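Local coordinates for protein cytosolic IMP-GMP specific 5'-nucleotidase (Legionella pneumophila subsp. pneumophila, PDB 4OHF) that probably hydrolyses the 5'-phosphate of purine nucleoside monophosphates such as IMP and GMP, using a magnesium ion bound in a HAD-type active site, at residues Met24-Leu28 with Ile29-Ser33; Ile124-Ser127 with Phe128-Ala131; Ile309-Leu312 with Lys313-Asn317; Phe419-Gln422 with Val423-Ala427. One frame throughout, in Å; residues are numbered along the deposited sequence.

Contact 1: Met24-Leu28 with Ile29-Ser33; sequences MDHTL and IRYNS. With MG (magnesium ion), chain J; PO4 (phosphate ion), chain H.
Over one face of the His-26 imidazole sits Tyr-31 CD2, 3.6 Å above the ring plane and displaced toward its rim. The two ring planes are inclined at 35°, too oblique for either a stack or an edge-to-face pair; Phe-36 meets the His-26 ring edge-to-face. At the edge of the Tyr-31 ring, in plane, lies Asp-25 OD1, which accepts from Tyr-31 OH at 2.5 Å; that hydroxyl also bonds to Tyr-215, and Asp-25 OD2 to Ser-211. The Asp-25 carboxylate is thus held at both oxygens. Ile-29 N donates to Met-24 O at 3.0 Å, closing a wider, pi-type turn, and His-26 N returns a bond to Ile-29 O. Asp-23, Asp-25 and Thr-27 form the DxDxT signature of HAD phosphatases; the turn and strand 30-31, paired with 185-186, probably correspond to the squiggle and flap of that fold. Magnesium takes Asp-25 O at 2.1 Å, with Asp-23 and Asp-303 completing the protein ligands. The phosphate bridges metal and backbone, its O3 accepting from Asp-25 N at 2.7 Å. The anti torsion of Met-24 (chi1 177°) sets its chain beside Ile-29, both pointing the same way, CG to CD1 3.7 Å.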
loop_
_atom_site.group_PDB
_atom_site.type_symbol
_atom_site.label_atom_id
_atom_site.label_comp_id
_atom_site.label_asym_id
_atom_site.label_seq_id
_atom_site.Cartn_x
_atom_site.Cartn_y
_atom_site.Cartn_z
ATOM N N MET B 24 24.488 6.146 -21.951
ATOM C CA MET B 24 25.816 6.689 -22.252
ATOM C C MET B 24 26.893 6.475 -21.182
ATOM O O MET B 24 27.844 5.720 -21.397
ATOM C CB MET B 24 25.737 8.181 -22.581
ATOM C CG MET B 24 27.094 8.797 -22.816
ATOM S SD MET B 24 27.087 10.571 -23.224
ATOM C CE MET B 24 26.769 11.303 -21.635
ATOM N N ASP B 25 26.763 7.138 -20.041
ATOM C CA ASP B 25 27.761 7.005 -18.992
ATOM C C ASP B 25 27.802 5.614 -18.368
ATOM O O ASP B 25 26.871 5.204 -17.689
ATOM C CB ASP B 25 27.536 8.073 -17.916
ATOM C CG ASP B 25 27.768 9.490 -18.440
ATOM O OD1 ASP B 25 28.903 9.812 -18.857
ATOM O OD2 ASP B 25 26.807 10.283 -18.444
ATOM N N HIS B 26 28.891 4.897 -18.633
ATOM C CA HIS B 26 29.159 3.538 -18.141
ATOM C C HIS B 26 28.670 2.407 -19.037
ATOM O O HIS B 26 28.954 1.242 -18.760
ATOM C CB HIS B 26 28.635 3.329 -16.716
ATOM C CG HIS B 26 29.212 4.283 -15.719
ATOM N ND1 HIS B 26 28.542 5.409 -15.288
ATOM C CD2 HIS B 26 30.422 4.312 -15.110
ATOM C CE1 HIS B 26 29.314 6.092 -14.460
ATOM N NE2 HIS B 26 30.459 5.448 -14.334
ATOM N N THR B 27 27.935 2.723 -20.103
ATOM C CA THR B 27 27.506 1.667 -21.012
ATOM C C THR B 27 28.242 1.901 -22.324
ATOM O O THR B 27 29.197 1.189 -22.629
ATOM C CB THR B 27 25.973 1.655 -21.235
ATOM O OG1 THR B 27 25.315 1.364 -20.000
ATOM C CG2 THR B 27 25.585 0.584 -22.249
ATOM N N LEU B 28 27.820 2.909 -23.083
ATOM C CA LEU B 28 28.465 3.240 -24.358
ATOM C C LEU B 28 29.860 3.801 -24.149
ATOM O O LEU B 28 30.770 3.511 -24.921
ATOM C CB LEU B 28 27.645 4.270 -25.136
ATOM C CG LEU B 28 28.295 4.886 -26.378
ATOM C CD1 LEU B 28 28.657 3.814 -27.408
ATOM C CD2 LEU B 28 27.323 5.885 -26.972
ATOM N N ILE B 29 30.019 4.632 -23.122
ATOM C CA ILE B 29 31.312 5.224 -22.813
ATOM C C ILE B 29 31.853 4.638 -21.510
ATOM O O ILE B 29 31.240 4.768 -20.456
ATOM C CB ILE B 29 31.177 6.745 -22.703
ATOM C CG1 ILE B 29 30.881 7.309 -24.092
ATOM C CG2 ILE B 29 32.443 7.358 -22.128
ATOM C CD1 ILE B 29 30.611 8.800 -24.115
ATOM N N ARG B 30 33.007 3.988 -21.582
ATOM C CA ARG B 30 33.578 3.367 -20.386
ATOM C C ARG B 30 34.356 4.313 -19.463
ATOM O O ARG B 30 35.057 5.223 -19.912
ATOM C CB ARG B 30 34.460 2.178 -20.789
ATOM C CG ARG B 30 33.942 0.828 -20.302
ATOM C CD ARG B 30 33.830 -0.197 -21.411
ATOM N NE ARG B 30 35.107 -0.467 -22.075
ATOM C CZ ARG B 30 36.194 -0.964 -21.488
ATOM N NH1 ARG B 30 36.185 -1.260 -20.196
ATOM N NH2 ARG B 30 37.295 -1.158 -22.204
ATOM N N TYR B 31 34.202 4.095 -18.162
ATOM C CA TYR B 31 34.888 4.887 -17.150
ATOM C C TYR B 31 35.790 4.008 -16.307
ATOM O O TYR B 31 35.534 2.817 -16.132
ATOM C CB TYR B 31 33.888 5.561 -16.204
ATOM C CG TYR B 31 33.201 6.788 -16.758
ATOM C CD1 TYR B 31 33.727 8.058 -16.543
ATOM C CD2 TYR B 31 32.005 6.680 -17.468
ATOM C CE1 TYR B 31 33.078 9.194 -17.016
ATOM C CE2 TYR B 31 31.354 7.803 -17.944
ATOM C CZ TYR B 31 31.897 9.060 -17.714
ATOM O OH TYR B 31 31.263 10.182 -18.192
ATOM N N ASN B 32 36.844 4.615 -15.786
ATOM C CA ASN B 32 37.776 3.931 -14.904
ATOM C C ASN B 32 37.047 3.825 -13.555
ATOM O O ASN B 32 36.983 4.799 -12.795
ATOM C CB ASN B 32 39.034 4.778 -14.757
ATOM C CG ASN B 32 40.077 4.115 -13.911
ATOM O OD1 ASN B 32 39.848 3.794 -12.736
ATOM N ND2 ASN B 32 41.243 3.897 -14.501
ATOM N N SER B 33 36.490 2.649 -13.270
ATOM C CA SER B 33 35.725 2.434 -12.047
ATOM C C SER B 33 36.334 2.916 -10.737
ATOM O O SER B 33 35.682 3.632 -9.980
ATOM C CB SER B 33 35.358 0.955 -11.910
ATOM O OG SER B 33 34.323 0.602 -12.805
HETATM MG MG MG J . 24.838 4.663 -17.292
HETATM P P PO4 H . 23.676 7.938 -18.290
HETATM O O1 PO4 H . 24.028 9.139 -17.485
HETATM O O2 PO4 H . 24.245 6.726 -17.665
HETATM O O3 PO4 H . 24.226 8.086 -19.665
HETATM O O4 PO4 H . 22.199 7.798 -18.343
HETATM O O HOH W 1 24.188 5.432 -15.470
#

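Contact 2: Ile124-Ser127 with Phe128-Ala131; sequences IDTS and FSIA
Thr-126 covers one face of the Phe-128 ring with its branched end. Its CB stands 3.7 Å from the ring centroid and only 16° off the normal, which meets the criterion for a CH-pi contact, while OG1 lies over the same ring, displaced toward the rim near CD1. The hydroxyl also turns to the backbone: Phe-128 N donates to Thr-126 OG1 at 3.3 Å, with an N-H...O angle of 148°, forming an ST turn. With OG1 between the backbone N and the carbonyl carbon (chi1 68°), it is close enough to accept from Phe-128 N. Ser-129 OG accepts from Thr-126 N at 3.1 Å. The same four residues form a type I beta turn, whose own Ser-129 N to Thr-126 O bond is weak at 3.4 Å. The turn delivers the chain from the loop after strand 121-122 into helix 129-143, within the region inserted between strands 30-31 and 185-186, a position consistent with a C1 cap in HAD enzymes. Water 2 accepts from Ile-130 N at 3.2 Å and reaches back weakly to Thr-126 O. Farther out, His-168 meets the Phe-128 ring, and Asp-125 is fixed by a salt bridge to Arg-70 and a hydrogen bond from Ile-305 N. Ser-127 packs on His-304, its nearest side-chain atom about 6 Å from the magnesium ion.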
loop_
_atom_site.group_PDB
_atom_site.type_symbol
_atom_site.label_atom_id
_atom_site.label_comp_id
_atom_site.label_asym_id
_atom_site.label_seq_id
_atom_site.Cartn_x
_atom_site.Cartn_y
_atom_site.Cartn_z
ATOM N N ILE B 124 19.195 -0.060 -3.934
ATOM C CA ILE B 124 19.285 0.441 -5.296
ATOM C C ILE B 124 20.662 0.259 -5.924
ATOM O O ILE B 124 21.685 0.683 -5.378
ATOM C CB ILE B 124 18.897 1.938 -5.374
ATOM C CG1 ILE B 124 19.049 2.608 -3.994
ATOM C CG2 ILE B 124 17.471 2.060 -5.899
ATOM C CD1 ILE B 124 20.427 2.449 -3.342
ATOM N N ASP B 125 20.665 -0.378 -7.088
ATOM C CA ASP B 125 21.878 -0.630 -7.845
ATOM C C ASP B 125 22.236 0.631 -8.622
ATOM O O ASP B 125 21.560 0.987 -9.583
ATOM C CB ASP B 125 21.649 -1.780 -8.826
ATOM C CG ASP B 125 22.899 -2.161 -9.573
ATOM O OD1 ASP B 125 22.803 -2.505 -10.772
ATOM O OD2 ASP B 125 23.976 -2.127 -8.952
ATOM N N THR B 126 23.295 1.310 -8.200
ATOM C CA THR B 126 23.730 2.522 -8.884
ATOM C C THR B 126 25.233 2.502 -9.116
ATOM O O THR B 126 25.940 1.614 -8.644
ATOM C CB THR B 126 23.388 3.790 -8.070
ATOM O OG1 THR B 126 24.187 3.824 -6.880
ATOM C CG2 THR B 126 21.911 3.795 -7.683
ATOM N N SER B 127 25.712 3.491 -9.857
ATOM C CA SER B 127 27.129 3.618 -10.158
ATOM C C SER B 127 27.920 4.124 -8.950
ATOM O O SER B 127 29.150 4.181 -8.983
ATOM C CB SER B 127 27.321 4.575 -11.338
ATOM O OG SER B 127 26.653 5.808 -11.112
ATOM N N PHE B 128 27.208 4.514 -7.892
ATOM C CA PHE B 128 27.849 5.013 -6.675
ATOM C C PHE B 128 27.504 4.184 -5.449
ATOM O O PHE B 128 27.714 4.627 -4.327
ATOM C CB PHE B 128 27.489 6.491 -6.439
ATOM C CG PHE B 128 26.042 6.814 -6.677
ATOM C CD1 PHE B 128 25.071 6.471 -5.733
ATOM C CD2 PHE B 128 25.636 7.432 -7.863
ATOM C CE1 PHE B 128 23.699 6.737 -5.967
ATOM C CE2 PHE B 128 24.267 7.706 -8.115
ATOM C CZ PHE B 128 23.300 7.358 -7.164
ATOM N N SER B 129 26.993 2.975 -5.673
ATOM C CA SER B 129 26.621 2.075 -4.589
ATOM C C SER B 129 27.799 1.649 -3.732
ATOM O O SER B 129 27.720 1.638 -2.511
ATOM C CB SER B 129 25.946 0.821 -5.146
ATOM O OG SER B 129 24.573 1.062 -5.403
ATOM N N ILE B 130 28.889 1.282 -4.383
ATOM C CA ILE B 130 30.070 0.846 -3.682
ATOM C C ILE B 130 30.634 1.964 -2.824
ATOM O O ILE B 130 31.010 1.735 -1.680
ATOM C CB ILE B 130 31.104 0.313 -4.686
ATOM C CG1 ILE B 130 30.692 -1.103 -5.104
ATOM C CG2 ILE B 130 32.499 0.341 -4.088
ATOM C CD1 ILE B 130 31.469 -1.690 -6.266
ATOM N N ALA B 131 30.681 3.176 -3.356
ATOM C CA ALA B 131 31.183 4.300 -2.575
ATOM C C ALA B 131 30.227 4.522 -1.399
ATOM O O ALA B 131 30.656 4.742 -0.258
ATOM C CB ALA B 131 31.255 5.550 -3.435
HETATM O O HOH W 2 29.152 1.263 -7.568
#

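Contact 3: Ile309-Leu312 with Lys313-Asn317; sequences ILRL and KKDCN. With PO4 (phosphate ion), chain I.
Ile-309 O accepts from Lys-313 N at 2.9 Å with an N-H...O angle of 163°, a regular helical bond. The next two bonds in the series are weak: Lys-314 N to Leu-310 O is poorly angled, and Asp-315 N to Arg-311 O stretches to 3.4 Å. Asn-317 leaves helical geometry with positive phi (95°) on the way to strand 319-323 of a beta-alpha-beta unit. Arg-311 extends fully from CG to NE and brings NH1 within 3.0 Å of Asp-315 OD1. This salt bridge meets the guanidinium at its edge, with the carboxylate plane turned 79° to it, and Tyr-252 adds a cation-pi contact. Lys-313 runs beside Ile-309, CG to CG2 3.9 Å, then bends at chi2 and chi3. These bends direct NZ of Lys-313 away from segment 309-312, where it donates a hydrogen bond to phosphate O4 (2.6 Å) and makes one with Thr-320 OG1. Arg-10 and Arg-319 of the same chain and Tyr-113 of the second subunit also bond to that ion, probably from the crystallisation liquor. The helix thus serves an internal ion pair and a basic site at the subunit interface, where phosphate probably offsets gathered positive charge.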
loop_
_atom_site.group_PDB
_atom_site.type_symbol
_atom_site.label_atom_id
_atom_site.label_comp_id
_atom_site.label_asym_id
_atom_site.label_seq_id
_atom_site.Cartn_x
_atom_site.Cartn_y
_atom_site.Cartn_z
ATOM N N ILE B 309 12.274 -3.333 -10.704
ATOM C CA ILE B 309 12.258 -4.044 -11.973
ATOM C C ILE B 309 10.837 -4.296 -12.470
ATOM O O ILE B 309 10.575 -4.272 -13.668
ATOM C CB ILE B 309 12.997 -5.399 -11.835
ATOM C CG1 ILE B 309 14.364 -5.181 -11.173
ATOM C CG2 ILE B 309 13.173 -6.043 -13.197
ATOM C CD1 ILE B 309 15.185 -6.451 -10.990
ATOM N N LEU B 310 9.922 -4.529 -11.541
ATOM C CA LEU B 310 8.528 -4.803 -11.879
ATOM C C LEU B 310 7.805 -3.610 -12.504
ATOM O O LEU B 310 7.283 -3.704 -13.619
ATOM C CB LEU B 310 7.782 -5.283 -10.622
ATOM C CG LEU B 310 6.299 -5.698 -10.682
ATOM C CD1 LEU B 310 5.398 -4.464 -10.511
ATOM C CD2 LEU B 310 6.008 -6.444 -11.996
ATOM N N ARG B 311 7.770 -2.492 -11.785
ATOM C CA ARG B 311 7.106 -1.292 -12.281
ATOM C C ARG B 311 7.644 -0.879 -13.646
ATOM O O ARG B 311 6.909 -0.349 -14.476
ATOM C CB ARG B 311 7.281 -0.147 -11.279
ATOM C CG ARG B 311 6.857 1.212 -11.792
ATOM C CD ARG B 311 6.829 2.224 -10.653
ATOM N NE ARG B 311 6.405 3.560 -11.077
ATOM C CZ ARG B 311 5.454 3.804 -11.975
ATOM N NH1 ARG B 311 4.814 2.805 -12.572
ATOM N NH2 ARG B 311 5.121 5.053 -12.265
ATOM N N LEU B 312 8.927 -1.143 -13.877
ATOM C CA LEU B 312 9.570 -0.790 -15.132
ATOM C C LEU B 312 9.263 -1.763 -16.275
ATOM O O LEU B 312 8.933 -1.336 -17.378
ATOM C CB LEU B 312 11.077 -0.686 -14.920
ATOM C CG LEU B 312 11.867 0.075 -15.985
ATOM C CD1 LEU B 312 13.235 0.416 -15.422
ATOM C CD2 LEU B 312 11.983 -0.755 -17.256
ATOM N N LYS B 313 9.381 -3.063 -16.025
ATOM C CA LYS B 313 9.098 -4.041 -17.069
ATOM C C LYS B 313 7.590 -4.150 -17.292
ATOM O O LYS B 313 7.145 -4.715 -18.290
ATOM C CB LYS B 313 9.667 -5.426 -16.704
ATOM C CG LYS B 313 11.169 -5.464 -16.439
ATOM C CD LYS B 313 12.011 -5.196 -17.682
ATOM C CE LYS B 313 12.013 -6.380 -18.621
ATOM N NZ LYS B 313 12.688 -6.053 -19.905
ATOM N N LYS B 314 6.805 -3.599 -16.373
ATOM C CA LYS B 314 5.347 -3.655 -16.481
ATOM C C LYS B 314 4.762 -2.575 -17.390
ATOM O O LYS B 314 3.831 -2.829 -18.151
ATOM C CB LYS B 314 4.707 -3.531 -15.094
ATOM C CG LYS B 314 3.191 -3.659 -15.102
ATOM C CD LYS B 314 2.559 -3.306 -13.757
ATOM C CE LYS B 314 2.562 -1.799 -13.503
ATOM N NZ LYS B 314 1.950 -1.443 -12.186
ATOM N N ASP B 315 5.310 -1.370 -17.314
ATOM C CA ASP B 315 4.796 -0.266 -18.114
ATOM C C ASP B 315 5.636 0.088 -19.322
ATOM O O ASP B 315 5.345 1.068 -20.000
ATOM C CB ASP B 315 4.657 0.984 -17.249
ATOM C CG ASP B 315 3.796 0.760 -16.031
ATOM O OD1 ASP B 315 3.890 1.583 -15.093
ATOM O OD2 ASP B 315 3.027 -0.227 -16.016
ATOM N N CYS B 316 6.684 -0.677 -19.600
ATOM C CA CYS B 316 7.508 -0.345 -20.744
ATOM C C CYS B 316 7.293 -1.295 -21.911
ATOM O O CYS B 316 6.613 -0.943 -22.880
ATOM C CB CYS B 316 8.980 -0.321 -20.357
ATOM S SG CYS B 316 10.013 0.412 -21.631
ATOM N N ASN B 317 7.882 -2.480 -21.814
ATOM C CA ASN B 317 7.789 -3.547 -22.818
ATOM C C ASN B 317 8.934 -3.609 -23.833
ATOM O O ASN B 317 8.895 -4.389 -24.791
ATOM C CB ASN B 317 6.409 -3.567 -23.524
ATOM C CG ASN B 317 6.367 -2.751 -24.807
ATOM O OD1 ASN B 317 5.416 -2.858 -25.583
ATOM N ND2 ASN B 317 7.382 -1.927 -25.035
HETATM P P PO4 I . 13.543 -8.832 -21.341
HETATM O O1 PO4 I . 14.098 -7.942 -22.391
HETATM O O2 PO4 I . 14.443 -8.828 -20.162
HETATM O O3 PO4 I . 13.432 -10.213 -21.872
HETATM O O4 PO4 I . 12.200 -8.355 -20.936
#

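Contact 4: Phe419-Gln422 with Val423-Ala427; sequences FAYQ and VDRFA. With 5GP (guanosine-5'-monophosphate), chain E.
Tyr-421 and Arg-425, one helical turn apart, run side by side and point the same way, but their flat ends are nearly perpendicular, ring and guanidinium planes standing 82° apart. Tyr-421 OH lies at the guanidinium edge, in its plane, and also touches Arg-425 CD at 3.0 Å. Part of one face of the Tyr-421 ring is taken by the base of GMP, whose C8 is 3.7 Å above the ring plane and offset toward the rim. Tyr-421 OH is also 3.4 Å from ribose C2'. Both side chains spring from helix 418-426, where the i to i+4 bond from Arg-425 N to Tyr-421 O, 2.8 Å, fixes the two backbones one turn apart. The helix packs on helix 309-315 and on strand 319-323 of the HAD core sheet, while its Tyr-421 end looks into a nucleotide pocket. GMP lies far from the magnesium ion, consistent with an effector site apart from the catalytic one. The second subunit completes the pocket: its Arg-86 bonds to GMP, and its Tyr-87 packs on Tyr-421 and bonds to Asp-424 OD2. Elsewhere on the helix, Val-423 CG2 rests over the face of the Phe-419 ring, 3.9 Å from the centroid and 29° off its normal. Phe-419 CG is anti to the backbone N (chi1 174°), which swings the ring toward that methyl.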
loop_
_atom_site.group_PDB
_atom_site.type_symbol
_atom_site.label_atom_id
_atom_site.label_comp_id
_atom_site.label_asym_id
_atom_site.label_seq_id
_atom_site.Cartn_x
_atom_site.Cartn_y
_atom_site.Cartn_z
ATOM N N PHE B 419 21.689 -9.745 -5.913
ATOM C CA PHE B 419 22.042 -8.986 -7.102
ATOM C C PHE B 419 21.957 -9.883 -8.344
ATOM O O PHE B 419 21.599 -9.421 -9.440
ATOM C CB PHE B 419 23.440 -8.377 -6.981
ATOM C CG PHE B 419 23.914 -7.704 -8.249
ATOM C CD1 PHE B 419 24.817 -8.339 -9.098
ATOM C CD2 PHE B 419 23.416 -6.458 -8.621
ATOM C CE1 PHE B 419 25.214 -7.743 -10.302
ATOM C CE2 PHE B 419 23.798 -5.851 -9.818
ATOM C CZ PHE B 419 24.701 -6.493 -10.664
ATOM N N ALA B 420 22.286 -11.160 -8.179
ATOM C CA ALA B 420 22.209 -12.103 -9.287
ATOM C C ALA B 420 20.760 -12.183 -9.767
ATOM O O ALA B 420 20.495 -12.169 -10.967
ATOM C CB ALA B 420 22.692 -13.474 -8.851
ATOM N N TYR B 421 19.829 -12.261 -8.824
ATOM C CA TYR B 421 18.410 -12.322 -9.153
ATOM C C TYR B 421 17.998 -11.089 -9.960
ATOM O O TYR B 421 17.315 -11.203 -10.976
ATOM C CB TYR B 421 17.551 -12.434 -7.872
ATOM C CG TYR B 421 16.255 -11.638 -7.942
ATOM C CD1 TYR B 421 16.140 -10.387 -7.325
ATOM C CD2 TYR B 421 15.177 -12.087 -8.717
ATOM C CE1 TYR B 421 14.990 -9.596 -7.487
ATOM C CE2 TYR B 421 14.023 -11.306 -8.886
ATOM C CZ TYR B 421 13.936 -10.066 -8.274
ATOM O OH TYR B 421 12.805 -9.305 -8.473
ATOM N N GLN B 422 18.410 -9.914 -9.495
ATOM C CA GLN B 422 18.081 -8.667 -10.178
ATOM C C GLN B 422 18.555 -8.706 -11.619
ATOM O O GLN B 422 17.803 -8.381 -12.545
ATOM C CB GLN B 422 18.724 -7.481 -9.473
ATOM C CG GLN B 422 18.029 -7.029 -8.211
ATOM C CD GLN B 422 18.646 -5.744 -7.676
ATOM O OE1 GLN B 422 19.699 -5.766 -7.025
ATOM N NE2 GLN B 422 18.012 -4.610 -7.975
ATOM N N VAL B 423 19.815 -9.087 -11.806
ATOM C CA VAL B 423 20.367 -9.181 -13.153
ATOM C C VAL B 423 19.516 -10.143 -13.989
ATOM O O VAL B 423 19.134 -9.840 -15.116
ATOM C CB VAL B 423 21.829 -9.678 -13.125
ATOM C CG1 VAL B 423 22.262 -10.136 -14.504
ATOM C CG2 VAL B 423 22.729 -8.557 -12.660
ATOM N N ASP B 424 19.212 -11.300 -13.415
ATOM C CA ASP B 424 18.416 -12.284 -14.112
ATOM C C ASP B 424 17.014 -11.780 -14.465
ATOM O O ASP B 424 16.503 -12.090 -15.536
ATOM C CB ASP B 424 18.305 -13.557 -13.267
ATOM C CG ASP B 424 17.638 -14.699 -14.018
ATOM O OD1 ASP B 424 18.071 -14.990 -15.154
ATOM O OD2 ASP B 424 16.685 -15.309 -13.483
ATOM N N ARG B 425 16.390 -11.006 -13.578
ATOM C CA ARG B 425 15.031 -10.531 -13.827
ATOM C C ARG B 425 14.952 -9.335 -14.773
ATOM O O ARG B 425 13.976 -9.170 -15.506
ATOM C CB ARG B 425 14.341 -10.175 -12.510
ATOM C CG ARG B 425 12.845 -9.906 -12.648
ATOM C CD ARG B 425 12.310 -9.129 -11.457
ATOM N NE ARG B 425 10.941 -9.505 -11.085
ATOM C CZ ARG B 425 9.904 -9.503 -11.917
ATOM N NH1 ARG B 425 10.059 -9.147 -13.199
ATOM N NH2 ARG B 425 8.706 -9.842 -11.458
ATOM N N PHE B 426 15.989 -8.511 -14.767
ATOM C CA PHE B 426 16.003 -7.333 -15.605
ATOM C C PHE B 426 16.675 -7.507 -16.955
ATOM O O PHE B 426 16.244 -6.912 -17.931
ATOM C CB PHE B 426 16.658 -6.176 -14.844
ATOM C CG PHE B 426 16.882 -4.942 -15.676
ATOM C CD1 PHE B 426 17.993 -4.840 -16.516
ATOM C CD2 PHE B 426 15.987 -3.878 -15.623
ATOM C CE1 PHE B 426 18.199 -3.693 -17.288
ATOM C CE2 PHE B 426 16.182 -2.729 -16.388
ATOM C CZ PHE B 426 17.287 -2.635 -17.221
ATOM N N ALA B 427 17.725 -8.309 -17.024
ATOM C CA ALA B 427 18.438 -8.466 -18.285
ATOM C C ALA B 427 18.195 -9.760 -19.017
ATOM O O ALA B 427 18.360 -10.832 -18.444
ATOM C CB ALA B 427 19.949 -8.307 -18.059
HETATM P P 5GP E . 5.708 -11.586 -5.178
HETATM O O1P 5GP E . 4.752 -10.713 -5.921
HETATM O O2P 5GP E . 6.319 -12.640 -6.072
HETATM O O3P 5GP E . 5.067 -12.251 -3.964
HETATM O "O5'" 5GP E . 6.878 -10.676 -4.552
HETATM C "C5'" 5GP E . 7.725 -9.875 -5.380
HETATM C "C4'" 5GP E . 9.198 -10.154 -5.095
HETATM O "O4'" 5GP E . 9.640 -11.510 -5.214
HETATM C "C3'" 5GP E . 10.218 -9.370 -5.948
HETATM O "O3'" 5GP E . 10.131 -7.916 -5.806
HETATM C "C2'" 5GP E . 11.509 -9.977 -5.439
HETATM O "O2'" 5GP E . 12.040 -9.161 -4.330
HETATM C "C1'" 5GP E . 11.096 -11.425 -5.037
HETATM N N9 5GP E . 11.778 -12.505 -5.878
HETATM C C8 5GP E . 12.994 -13.058 -5.704
HETATM N N7 5GP E . 13.255 -13.994 -6.659
HETATM C C5 5GP E . 12.155 -14.030 -7.461
HETATM C C6 5GP E . 11.776 -14.770 -8.611
HETATM O O6 5GP E . 12.567 -15.618 -9.092
HETATM N N1 5GP E . 10.537 -14.545 -9.191
HETATM C C2 5GP E . 9.668 -13.633 -8.690
HETATM N N2 5GP E . 8.463 -13.436 -9.278
HETATM N N3 5GP E . 10.009 -12.892 -7.567
HETATM C C4 5GP E . 11.230 -13.088 -6.957
#

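How the contacts relate
Contacts 1 and 4 are buried, contact 3 is partly buried and contact 2 lies nearer the surface. Contact 1 supplies one of the three protein ligands of the metal, and contact 2 borders it through the packing of Ser-127 CB against His-26 CE1, 4.0 Å away, joining the inserted region to the core. Contacts 3 and 4 sit on neighbouring helices, with Ile-309 wedged against Gln-422, Arg-425 and Phe-426; both also reach the second subunit. Asp-125 touches Phe-419, linking contact 2 to contact 4. The chemistry differs accordingly: metal coordination and backbone hydrogen bonds to phosphate in contact 1, hydroxyl-mediated turn bonds in contact 2, a salt bridge and a lysine-bound phosphate in contact 3, aromatic nucleotide recognition in contact 4.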